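Local coordinates for protein probable ferredoxin-dependent nitrite reductase NirA (Mycobacterium tuberculosis, PDB 1ZJ8) that uses siroheme and a [4Fe-4S] cluster to reduce sulfite to sulfide with electrons from ferredoxin, probably feeding the biosynthesis of sulfur-containing amino acids and cofactors, at residues R50-N55 / R71-W76; N55-Q60 / S64-D69; R541-H546 / A554-R559. All coordinates share one frame; numbering follows the deposited sequence.

Contact 1 of 3, residues R50-N55 / R71-W76; sequences RERIEN and RGRFRW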
loop_
_atom_site.group_PDB
_atom_site.type_symbol
_atom_site.label_atom_id
_atom_site.label_comp_id
_atom_site.label_asym_id
_atom_site.label_seq_id
_atom_site.Cartn_x
_atom_site.Cartn_y
_atom_site.Cartn_z
ATOM N N ARG A 50 8.964 -5.625 -22.553
ATOM C CA ARG A 50 7.750 -5.132 -23.207
ATOM C C ARG A 50 7.659 -5.554 -24.681
ATOM O O ARG A 50 6.570 -5.922 -25.150
ATOM C CB ARG A 50 7.635 -3.611 -23.082
ATOM C CG ARG A 50 6.189 -3.089 -23.006
ATOM C CD ARG A 50 6.136 -1.587 -23.307
ATOM N NE ARG A 50 5.071 -0.867 -22.600
ATOM C CZ ARG A 50 3.921 -0.457 -23.138
ATOM N NH1 ARG A 50 3.599 -0.737 -24.399
ATOM N NH2 ARG A 50 3.057 0.217 -22.387
ATOM N N GLU A 51 8.796 -5.523 -25.392
ATOM C CA GLU A 51 8.850 -5.952 -26.811
ATOM C C GLU A 51 8.624 -7.467 -26.920
ATOM O O GLU A 51 7.798 -7.924 -27.715
ATOM C CB GLU A 51 10.183 -5.568 -27.488
ATOM C CG GLU A 51 10.524 -4.053 -27.513
ATOM C CD GLU A 51 9.555 -3.196 -28.346
ATOM O OE1 GLU A 51 8.431 -2.921 -27.866
ATOM O OE2 GLU A 51 9.934 -2.766 -29.465
ATOM N N ARG A 52 9.350 -8.226 -26.100
ATOM C CA ARG A 52 9.157 -9.681 -26.007
ATOM C C ARG A 52 7.725 -10.096 -25.650
ATOM O O ARG A 52 7.303 -11.202 -26.012
ATOM C CB ARG A 52 10.128 -10.312 -24.999
ATOM C CG ARG A 52 11.480 -10.642 -25.581
ATOM C CD ARG A 52 12.384 -11.204 -24.516
ATOM N NE ARG A 52 12.786 -10.185 -23.545
ATOM C CZ ARG A 52 13.572 -10.416 -22.493
ATOM N NH1 ARG A 52 14.047 -11.634 -22.270
ATOM N NH2 ARG A 52 13.897 -9.431 -21.660
ATOM N N ILE A 53 6.992 -9.238 -24.934
ATOM C CA ILE A 53 5.576 -9.502 -24.635
ATOM C C ILE A 53 4.776 -9.327 -25.920
ATOM O O ILE A 53 4.012 -10.210 -26.307
ATOM C CB ILE A 53 4.979 -8.533 -23.568
ATOM C CG1 ILE A 53 5.760 -8.571 -22.243
ATOM C CG2 ILE A 53 3.513 -8.840 -23.315
ATOM C CD1 ILE A 53 5.525 -9.788 -21.381
ATOM N N GLU A 54 4.965 -8.186 -26.579
ATOM C CA GLU A 54 4.171 -7.850 -27.765
ATOM C C GLU A 54 4.563 -8.672 -28.988
ATOM O O GLU A 54 3.708 -8.940 -29.837
ATOM C CB GLU A 54 4.291 -6.376 -28.129
ATOM C CG GLU A 54 3.802 -5.411 -27.070
ATOM C CD GLU A 54 4.563 -4.104 -27.117
ATOM O OE1 GLU A 54 5.690 -4.108 -27.656
ATOM O OE2 GLU A 54 4.046 -3.082 -26.614
ATOM N N ASN A 55 5.845 -9.044 -29.085
ATOM C CA ASN A 55 6.346 -9.860 -30.208
ATOM C C ASN A 55 6.092 -11.350 -29.994
ATOM O O ASN A 55 5.353 -11.977 -30.752
ATOM C CB ASN A 55 7.856 -9.655 -30.413
ATOM C CG ASN A 55 8.209 -8.268 -30.938
ATOM O OD1 ASN A 55 7.342 -7.501 -31.400
ATOM N ND2 ASN A 55 9.503 -7.941 -30.879
ATOM N N ARG A 71 9.206 -14.894 -13.861
ATOM C CA ARG A 71 9.299 -14.698 -12.408
ATOM C C ARG A 71 10.099 -13.458 -11.960
ATOM O O ARG A 71 10.264 -13.238 -10.756
ATOM C CB ARG A 71 9.894 -15.958 -11.742
ATOM C CG ARG A 71 8.953 -17.177 -11.696
ATOM C CD ARG A 71 9.605 -18.370 -10.996
ATOM N NE ARG A 71 9.801 -19.493 -11.914
ATOM C CZ ARG A 71 9.098 -20.633 -11.917
ATOM N NH1 ARG A 71 8.119 -20.859 -11.034
ATOM N NH2 ARG A 71 9.384 -21.574 -12.815
ATOM N N GLY A 72 10.598 -12.661 -12.910
ATOM C CA GLY A 72 11.475 -11.527 -12.588
ATOM C C GLY A 72 11.185 -10.291 -13.420
ATOM O O GLY A 72 10.642 -9.299 -12.924
ATOM N N ARG A 73 11.540 -10.348 -14.696
ATOM C CA ARG A 73 11.490 -9.172 -15.547
ATOM C C ARG A 73 10.064 -8.668 -15.824
ATOM O O ARG A 73 9.869 -7.481 -16.103
ATOM C CB ARG A 73 12.250 -9.467 -16.839
ATOM C CG ARG A 73 13.497 -8.623 -17.010
ATOM C CD ARG A 73 14.453 -9.120 -18.127
ATOM N NE ARG A 73 15.572 -9.900 -17.567
ATOM C CZ ARG A 73 15.985 -11.086 -18.006
ATOM N NH1 ARG A 73 15.410 -11.666 -19.055
ATOM N NH2 ARG A 73 16.992 -11.693 -17.397
ATOM N N PHE A 74 9.081 -9.569 -15.745
ATOM C CA PHE A 74 7.642 -9.219 -15.876
ATOM C C PHE A 74 7.194 -8.164 -14.864
ATOM O O PHE A 74 6.360 -7.310 -15.156
ATOM C CB PHE A 74 6.760 -10.470 -15.679
ATOM C CG PHE A 74 6.328 -11.139 -16.959
ATOM C CD1 PHE A 74 7.244 -11.433 -17.964
ATOM C CD2 PHE A 74 4.994 -11.511 -17.147
ATOM C CE1 PHE A 74 6.835 -12.075 -19.141
ATOM C CE2 PHE A 74 4.577 -12.153 -18.330
ATOM C CZ PHE A 74 5.497 -12.434 -19.318
ATOM N N ARG A 75 7.757 -8.240 -13.671
ATOM C CA ARG A 75 7.386 -7.356 -12.582
ATOM C C ARG A 75 7.597 -5.892 -12.950
ATOM O O ARG A 75 6.800 -5.034 -12.591
ATOM C CB ARG A 75 8.176 -7.727 -11.338
ATOM C CG ARG A 75 7.874 -9.148 -10.885
ATOM C CD ARG A 75 8.642 -9.491 -9.658
ATOM N NE ARG A 75 8.259 -10.797 -9.156
ATOM C CZ ARG A 75 8.683 -11.304 -8.008
ATOM N NH1 ARG A 75 9.508 -10.618 -7.226
ATOM N NH2 ARG A 75 8.277 -12.503 -7.635
ATOM N N TRP A 76 8.634 -5.603 -13.720
ATOM C CA TRP A 76 8.899 -4.229 -14.137
ATOM C C TRP A 76 7.746 -3.645 -14.929
ATOM O O TRP A 76 7.765 -2.446 -15.237
ATOM C CB TRP A 76 10.186 -4.142 -14.962
ATOM C CG TRP A 76 11.381 -3.890 -14.138
ATOM C CD1 TRP A 76 12.074 -2.726 -14.050
ATOM C CD2 TRP A 76 12.033 -4.821 -13.256
ATOM N NE1 TRP A 76 13.128 -2.872 -13.180
ATOM C CE2 TRP A 76 13.126 -4.150 -12.684
ATOM C CE3 TRP A 76 11.806 -6.160 -12.912
ATOM C CZ2 TRP A 76 13.987 -4.765 -11.777
ATOM C CZ3 TRP A 76 12.662 -6.773 -12.008
ATOM C CH2 TRP A 76 13.737 -6.077 -11.451
#
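Arg52 and Ile53 of helix 49-60 face Arg73 of helix 67-73 and the adjoining Phe74. Segment 50-55 keeps helical bonding, as in Glu54 N to Arg50 O at 3.1 Å, with a wider pi-type turn at 53-55. Segment 71-76 winds more tightly toward its end: Arg75 N bonds Gly72 O at 3.2 Å, and residues 75-76 belong to a 3-10 turn. Two side-chain pairs make the contact. In the apolar one, CG1 of Ile53 stands beside its own backbone N (chi1 -57°) and carries CD1 across to the Phe74 ring, where it meets CZ at 3.4 Å, coming in obliquely. A branched aliphatic chain beside a flat ring suits this buried place, since neither brings a polar group that would need a partner. The other pair is two arginines, with Arg52 NH1 and Arg73 NH1 3.5 Å apart. Each guanidinium meets the other at its edge, and their planes differ by just 17°. What gathers them is the carboxylate of Asp69, whose OD2 forms a salt bridge with Arg52 and whose OD1 forms one with Arg73; the shared anion probably offsets their like charge. Arg73 is anchored further by a hydrogen bond from NH2 to Leu40 O, so this buried cation has several partners. Phe74 ties the helical pair to the sheet beneath: its ring touches Val49 and Tyr57 of helix 49-60, Leu79 of strand 79-83, and Phe105 of strand 104-109, with its side chain about 11 Å from the siroheme.

Contact 2 of 3, residues N55-Q60 / S64-D69; sequences NIYAKQ and SIDKTD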
loop_
_atom_site.group_PDB
_atom_site.type_symbol
_atom_site.label_atom_id
_atom_site.label_comp_id
_atom_site.label_asym_id
_atom_site.label_seq_id
_atom_site.Cartn_x
_atom_site.Cartn_y
_atom_site.Cartn_z
ATOM N N ASN A 55 5.845 -9.044 -29.085
ATOM C CA ASN A 55 6.346 -9.860 -30.208
ATOM C C ASN A 55 6.092 -11.350 -29.994
ATOM O O ASN A 55 5.353 -11.977 -30.752
ATOM C CB ASN A 55 7.856 -9.655 -30.413
ATOM C CG ASN A 55 8.209 -8.268 -30.938
ATOM O OD1 ASN A 55 7.342 -7.501 -31.400
ATOM N ND2 ASN A 55 9.503 -7.941 -30.879
ATOM N N ILE A 56 6.705 -11.895 -28.946
ATOM C CA ILE A 56 6.677 -13.337 -28.658
ATOM C C ILE A 56 5.457 -13.758 -27.819
ATOM O O ILE A 56 4.462 -14.285 -28.353
ATOM C CB ILE A 56 7.991 -13.806 -27.897
ATOM C CG1 ILE A 56 9.272 -13.350 -28.630
ATOM C CG2 ILE A 56 7.978 -15.322 -27.663
ATOM C CD1 ILE A 56 9.327 -13.714 -30.113
ATOM N N TYR A 57 5.535 -13.471 -26.519
ATOM C CA TYR A 57 4.716 -14.136 -25.507
ATOM C C TYR A 57 3.203 -13.961 -25.682
ATOM O O TYR A 57 2.449 -14.914 -25.484
ATOM C CB TYR A 57 5.136 -13.679 -24.100
ATOM C CG TYR A 57 6.609 -13.910 -23.747
ATOM C CD1 TYR A 57 7.250 -15.118 -24.045
ATOM C CD2 TYR A 57 7.354 -12.926 -23.081
ATOM C CE1 TYR A 57 8.607 -15.330 -23.715
ATOM C CE2 TYR A 57 8.705 -13.128 -22.740
ATOM C CZ TYR A 57 9.321 -14.337 -23.055
ATOM O OH TYR A 57 10.644 -14.553 -22.717
ATOM N N ALA A 58 2.758 -12.769 -26.070
ATOM C CA ALA A 58 1.329 -12.506 -26.243
ATOM C C ALA A 58 0.688 -13.361 -27.338
ATOM O O ALA A 58 -0.538 -13.357 -27.485
ATOM C CB ALA A 58 1.095 -11.024 -26.537
ATOM N N LYS A 59 1.511 -14.070 -28.118
ATOM C CA LYS A 59 1.010 -14.954 -29.180
ATOM C C LYS A 59 1.111 -16.429 -28.812
ATOM O O LYS A 59 0.141 -17.166 -28.954
ATOM C CB LYS A 59 1.732 -14.691 -30.498
ATOM C CG LYS A 59 1.118 -13.558 -31.312
ATOM C CD LYS A 59 1.431 -12.187 -30.711
ATOM C CE LYS A 59 1.559 -11.121 -31.793
ATOM N NZ LYS A 59 2.806 -11.302 -32.599
ATOM N N GLN A 60 2.281 -16.861 -28.353
ATOM C CA GLN A 60 2.464 -18.267 -27.944
ATOM C C GLN A 60 1.765 -18.656 -26.629
ATOM O O GLN A 60 1.455 -19.835 -26.417
ATOM C CB GLN A 60 3.947 -18.631 -27.794
ATOM C CG GLN A 60 4.594 -19.272 -29.009
ATOM C CD GLN A 60 5.194 -18.249 -29.922
ATOM O OE1 GLN A 60 6.394 -17.983 -29.863
ATOM N NE2 GLN A 60 4.359 -17.638 -30.756
ATOM N N SER A 64 5.533 -20.221 -23.589
ATOM C CA SER A 64 6.684 -19.657 -24.308
ATOM C C SER A 64 7.581 -18.850 -23.387
ATOM O O SER A 64 8.755 -18.663 -23.692
ATOM C CB SER A 64 6.248 -18.787 -25.495
ATOM O OG SER A 64 5.162 -17.943 -25.159
ATOM N N ILE A 65 7.039 -18.414 -22.252
ATOM C CA ILE A 65 7.692 -17.414 -21.413
ATOM C C ILE A 65 8.906 -17.980 -20.672
ATOM O O ILE A 65 8.805 -18.971 -19.950
ATOM C CB ILE A 65 6.694 -16.747 -20.406
ATOM C CG1 ILE A 65 5.445 -16.209 -21.142
ATOM C CG2 ILE A 65 7.386 -15.596 -19.650
ATOM C CD1 ILE A 65 4.263 -15.884 -20.224
ATOM N N ASP A 66 10.056 -17.338 -20.878
ATOM C CA ASP A 66 11.272 -17.669 -20.145
ATOM C C ASP A 66 11.055 -17.475 -18.657
ATOM O O ASP A 66 10.471 -16.484 -18.235
ATOM C CB ASP A 66 12.449 -16.789 -20.589
ATOM C CG ASP A 66 13.606 -17.591 -21.144
ATOM O OD1 ASP A 66 13.989 -18.601 -20.512
ATOM O OD2 ASP A 66 14.145 -17.194 -22.202
ATOM N N LYS A 67 11.551 -18.408 -17.859
ATOM C CA LYS A 67 11.287 -18.379 -16.426
ATOM C C LYS A 67 11.902 -17.171 -15.722
ATOM O O LYS A 67 11.375 -16.738 -14.698
ATOM C CB LYS A 67 11.661 -19.713 -15.767
ATOM C CG LYS A 67 10.568 -20.763 -16.020
ATOM C CD LYS A 67 11.043 -22.200 -15.878
ATOM C CE LYS A 67 9.918 -23.158 -16.239
ATOM N NZ LYS A 67 10.306 -24.568 -16.012
ATOM N N THR A 68 12.973 -16.600 -16.278
ATOM C CA THR A 68 13.558 -15.372 -15.726
ATOM C C THR A 68 12.738 -14.119 -16.109
ATOM O O THR A 68 12.652 -13.160 -15.336
ATOM C CB THR A 68 15.035 -15.232 -16.136
ATOM O OG1 THR A 68 15.166 -15.415 -17.554
ATOM C CG2 THR A 68 15.876 -16.275 -15.388
ATOM N N ASP A 69 12.129 -14.137 -17.290
ATOM C CA ASP A 69 11.128 -13.130 -17.644
ATOM C C ASP A 69 9.876 -13.292 -16.781
ATOM O O ASP A 69 9.451 -12.331 -16.129
ATOM C CB ASP A 69 10.768 -13.217 -19.126
ATOM C CG ASP A 69 11.872 -12.707 -20.015
ATOM O OD1 ASP A 69 12.901 -12.236 -19.481
ATOM O OD2 ASP A 69 11.699 -12.768 -21.248
#
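Ser64 starts the second segment pressed against Gln60, the last residue of helix 49-60; their CA atoms are 5.7 Å apart. Its small hydroxymethyl group fits beside the CB of Gln60, and OG is hydrogen-bonded to Gly61 O in the turn. The backbone carbonyl of Ser64 lies near the plane of the Tyr57 ring, its O 3.3 Å from CE1 of Tyr57. Ile65 comes next and lies over a face of the same ring: its CG1 makes a CH-pi contact with the Tyr57 ring centroid at 4.0 Å, and CG2 sits above the ring centre. A beta-branched residue can thus lay two branches on one aromatic surface. This is a helix-loop-helix connection, in which a short loop swings the chain round so that helix 67-73 returns past helix 49-60, with Tyr57 reaching across. Tyrosine suits the crossing because its ring packs on Ile65 while its hydroxyl, its CG lying anti to the carbonyl carbon (chi1 -57°), arrives at the start of the second helix. There Asp66, at the N-cap position, gives only a weak bond from its backbone N to Tyr57 OH (3.4 Å). Asp69, in the first turn of the helix and also salt-bridged to Arg52 and Arg73, accepts a hydrogen bond from the tyrosine hydroxyl: Tyr57 OH lies 2.5 Å from Asp69 OD2, on the anti side of the carboxylate and 28° out of its plane, while the ring stands nearly perpendicular to that plane.

Contact 3 of 3, residues R541-H546 / A554-R559; sequences RNFVKH and AQWVIR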
loop_
_atom_site.group_PDB
_atom_site.type_symbol
_atom_site.label_atom_id
_atom_site.label_comp_id
_atom_site.label_asym_id
_atom_site.label_seq_id
_atom_site.Cartn_x
_atom_site.Cartn_y
_atom_site.Cartn_z
ATOM N N ARG A 541 -14.841 -6.402 24.005
ATOM C CA ARG A 541 -15.708 -6.328 25.165
ATOM C C ARG A 541 -14.897 -6.147 26.445
ATOM O O ARG A 541 -15.266 -5.333 27.278
ATOM C CB ARG A 541 -16.593 -7.569 25.221
ATOM C CG ARG A 541 -17.587 -7.603 24.080
ATOM C CD ARG A 541 -18.634 -8.678 24.275
ATOM N NE ARG A 541 -19.548 -8.682 23.150
ATOM C CZ ARG A 541 -20.438 -7.726 22.920
ATOM N NH1 ARG A 541 -20.572 -6.705 23.758
ATOM N NH2 ARG A 541 -21.217 -7.800 21.848
ATOM N N ASN A 542 -13.803 -6.906 26.596
ATOM C CA ASN A 542 -12.846 -6.706 27.692
ATOM C C ASN A 542 -12.323 -5.267 27.673
ATOM O O ASN A 542 -12.101 -4.649 28.732
ATOM C CB ASN A 542 -11.660 -7.669 27.575
ATOM C CG ASN A 542 -12.015 -9.107 27.943
ATOM O OD1 ASN A 542 -13.182 -9.440 28.185
ATOM N ND2 ASN A 542 -11.002 -9.972 27.976
ATOM N N PHE A 543 -12.121 -4.727 26.471
ATOM C CA PHE A 543 -11.675 -3.342 26.356
ATOM C C PHE A 543 -12.686 -2.386 26.967
ATOM O O PHE A 543 -12.296 -1.497 27.706
ATOM C CB PHE A 543 -11.360 -2.939 24.907
ATOM C CG PHE A 543 -11.066 -1.463 24.734
ATOM C CD1 PHE A 543 -9.997 -0.874 25.374
ATOM C CD2 PHE A 543 -11.860 -0.670 23.927
ATOM C CE1 PHE A 543 -9.731 0.486 25.220
ATOM C CE2 PHE A 543 -11.587 0.695 23.769
ATOM C CZ PHE A 543 -10.523 1.266 24.419
ATOM N N VAL A 544 -13.974 -2.580 26.698
ATOM C CA VAL A 544 -14.995 -1.632 27.193
ATOM C C VAL A 544 -15.352 -1.889 28.683
ATOM O O VAL A 544 -15.995 -1.065 29.309
ATOM C CB VAL A 544 -16.257 -1.580 26.269
ATOM C CG1 VAL A 544 -16.983 -0.248 26.403
ATOM C CG2 VAL A 544 -15.867 -1.767 24.813
ATOM N N LYS A 545 -14.905 -3.008 29.253
ATOM C CA LYS A 545 -15.094 -3.278 30.673
ATOM C C LYS A 545 -13.980 -2.582 31.457
ATOM O O LYS A 545 -14.207 -1.525 32.054
ATOM C CB LYS A 545 -15.109 -4.795 30.930
ATOM C CG LYS A 545 -15.343 -5.194 32.376
ATOM C CD LYS A 545 -16.754 -4.809 32.842
ATOM C CE LYS A 545 -16.994 -5.224 34.278
ATOM N NZ LYS A 545 -16.531 -6.616 34.505
ATOM N N HIS A 546 -12.768 -3.143 31.385
ATOM C CA HIS A 546 -11.610 -2.689 32.151
ATOM C C HIS A 546 -11.084 -1.330 31.642
ATOM O O HIS A 546 -9.899 -1.027 31.747
ATOM C CB HIS A 546 -10.505 -3.752 32.062
ATOM C CG HIS A 546 -10.897 -5.089 32.625
ATOM N ND1 HIS A 546 -11.387 -6.115 31.843
ATOM C CD2 HIS A 546 -10.858 -5.573 33.892
ATOM C CE1 HIS A 546 -11.648 -7.167 32.604
ATOM N NE2 HIS A 546 -11.330 -6.866 33.851
ATOM N N ALA A 554 -5.014 1.453 21.963
ATOM C CA ALA A 554 -3.549 1.280 22.022
ATOM C C ALA A 554 -2.955 1.608 23.400
ATOM O O ALA A 554 -1.896 1.093 23.769
ATOM C CB ALA A 554 -2.863 2.113 20.947
ATOM N N GLN A 555 -3.639 2.455 24.163
ATOM C CA GLN A 555 -3.238 2.753 25.537
ATOM C C GLN A 555 -3.670 1.687 26.549
ATOM O O GLN A 555 -2.890 1.318 27.412
ATOM C CB GLN A 555 -3.756 4.123 25.956
ATOM C CG GLN A 555 -2.976 5.245 25.303
ATOM C CD GLN A 555 -3.591 6.598 25.542
ATOM O OE1 GLN A 555 -4.336 6.804 26.512
ATOM N NE2 GLN A 555 -3.293 7.538 24.648
ATOM N N TRP A 556 -4.900 1.194 26.447
ATOM C CA TRP A 556 -5.385 0.144 27.346
ATOM C C TRP A 556 -4.553 -1.156 27.227
ATOM O O TRP A 556 -4.433 -1.939 28.173
ATOM C CB TRP A 556 -6.870 -0.109 27.062
ATOM C CG TRP A 556 -7.413 -1.226 27.829
ATOM C CD1 TRP A 556 -7.701 -1.236 29.154
ATOM C CD2 TRP A 556 -7.703 -2.535 27.335
ATOM N NE1 TRP A 556 -8.168 -2.474 29.525
ATOM C CE2 TRP A 556 -8.179 -3.293 28.426
ATOM C CE3 TRP A 556 -7.618 -3.140 26.075
ATOM C CZ2 TRP A 556 -8.573 -4.637 28.297
ATOM C CZ3 TRP A 556 -8.005 -4.473 25.943
ATOM C CH2 TRP A 556 -8.476 -5.208 27.051
ATOM N N VAL A 557 -3.960 -1.348 26.057
ATOM C CA VAL A 557 -3.117 -2.492 25.753
ATOM C C VAL A 557 -1.782 -2.441 26.526
ATOM O O VAL A 557 -1.095 -3.460 26.668
ATOM C CB VAL A 557 -2.902 -2.545 24.203
ATOM C CG1 VAL A 557 -1.863 -3.547 23.794
ATOM C CG2 VAL A 557 -4.205 -2.864 23.517
ATOM N N ILE A 558 -1.419 -1.273 27.052
ATOM C CA ILE A 558 -0.243 -1.187 27.910
ATOM C C ILE A 558 -0.436 -2.017 29.192
ATOM O O ILE A 558 0.474 -2.740 29.594
ATOM C CB ILE A 558 0.154 0.288 28.249
ATOM C CG1 ILE A 558 -0.866 0.934 29.241
ATOM C CG2 ILE A 558 0.424 1.062 26.931
ATOM C CD1 ILE A 558 -0.964 2.511 29.214
ATOM N N ARG A 559 -1.626 -1.967 29.793
ATOM C CA ARG A 559 -1.770 -2.378 31.189
ATOM C C ARG A 559 -2.642 -3.602 31.496
ATOM O O ARG A 559 -2.342 -4.338 32.436
ATOM C CB ARG A 559 -2.250 -1.182 32.013
ATOM C CG ARG A 559 -3.555 -0.570 31.548
ATOM C CD ARG A 559 -4.299 -0.032 32.735
ATOM N NE ARG A 559 -5.668 0.341 32.415
ATOM C CZ ARG A 559 -6.044 1.516 31.913
ATOM N NH1 ARG A 559 -5.142 2.462 31.641
ATOM N NH2 ARG A 559 -7.339 1.734 31.676
#
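Trp556 and Phe543 are the heart of a helix-loop-helix connection near the C-terminus, in which helix 532-545 and helix 553-559 are joined by a short loop within the 4Fe-4S domain region, and the paired segments run broadly the same way, obliquely to one another. Their CA atoms, 7.3 Å apart, are the nearest pair between the two segments. Trp556 gives up more surface here than any other residue. Its CG lies anti to its backbone N (chi1 175°), which sends the indole out across the face of the opposing helix. Phe543 then meets that indole twice. Its CA sits almost straight above the six-membered ring, 3.7 Å from the centroid, so the helix backbone itself forms a CH-pi contact. Its ring follows with an offset edge-to-face approach, the edge of Phe543 turned toward the indole face: the centroid of Phe543 lies 5.3 Å from that of the five-membered ring, and the planes stand at 63°. The closest carbons of the two side chains are Phe543 CD1 and Trp556 CE3, at 3.4 Å. Two large flat aromatics suit such a spot, for they fill the gap between helices with broad apolar surface; Phe553 adds a further edge-to-face neighbour to Phe543. The third residue, His546, is the first after helix 532-545 to leave helical geometry, and it is its backbone and CB, rather than its imidazole, that approach the indole, CB standing 3.7 Å from Trp556 NE1. Arg559 approaches the same turn, though its salt bridge is to Glu551 in the connecting loop. Back at the helix, Asn542 O both accepts the backbone bond from His546 N and lies 3.6 Å from Trp556 CZ2, obliquely to the indole plane.

How the contacts relate
Contacts 1 and 2 are neighbours, their centres about 8 Å apart, and both join helix 49-60 to helix 67-73. Contact 2 fastens the part near the connecting turn and is partly exposed, whereas contact 1 lies deeper. They share Asn55, and Asp69, a residue of contact 2, binds both arginines of contact 1, so that one carboxylate belongs to the chemistry of both. Contact 3 lies on the opposite side of the chain's centre, its own centre about 51 Å from that of contact 1 and about 55 Å from that of contact 2. It too pairs successive helices and is partly exposed, but relies on aromatic stacking rather than charge.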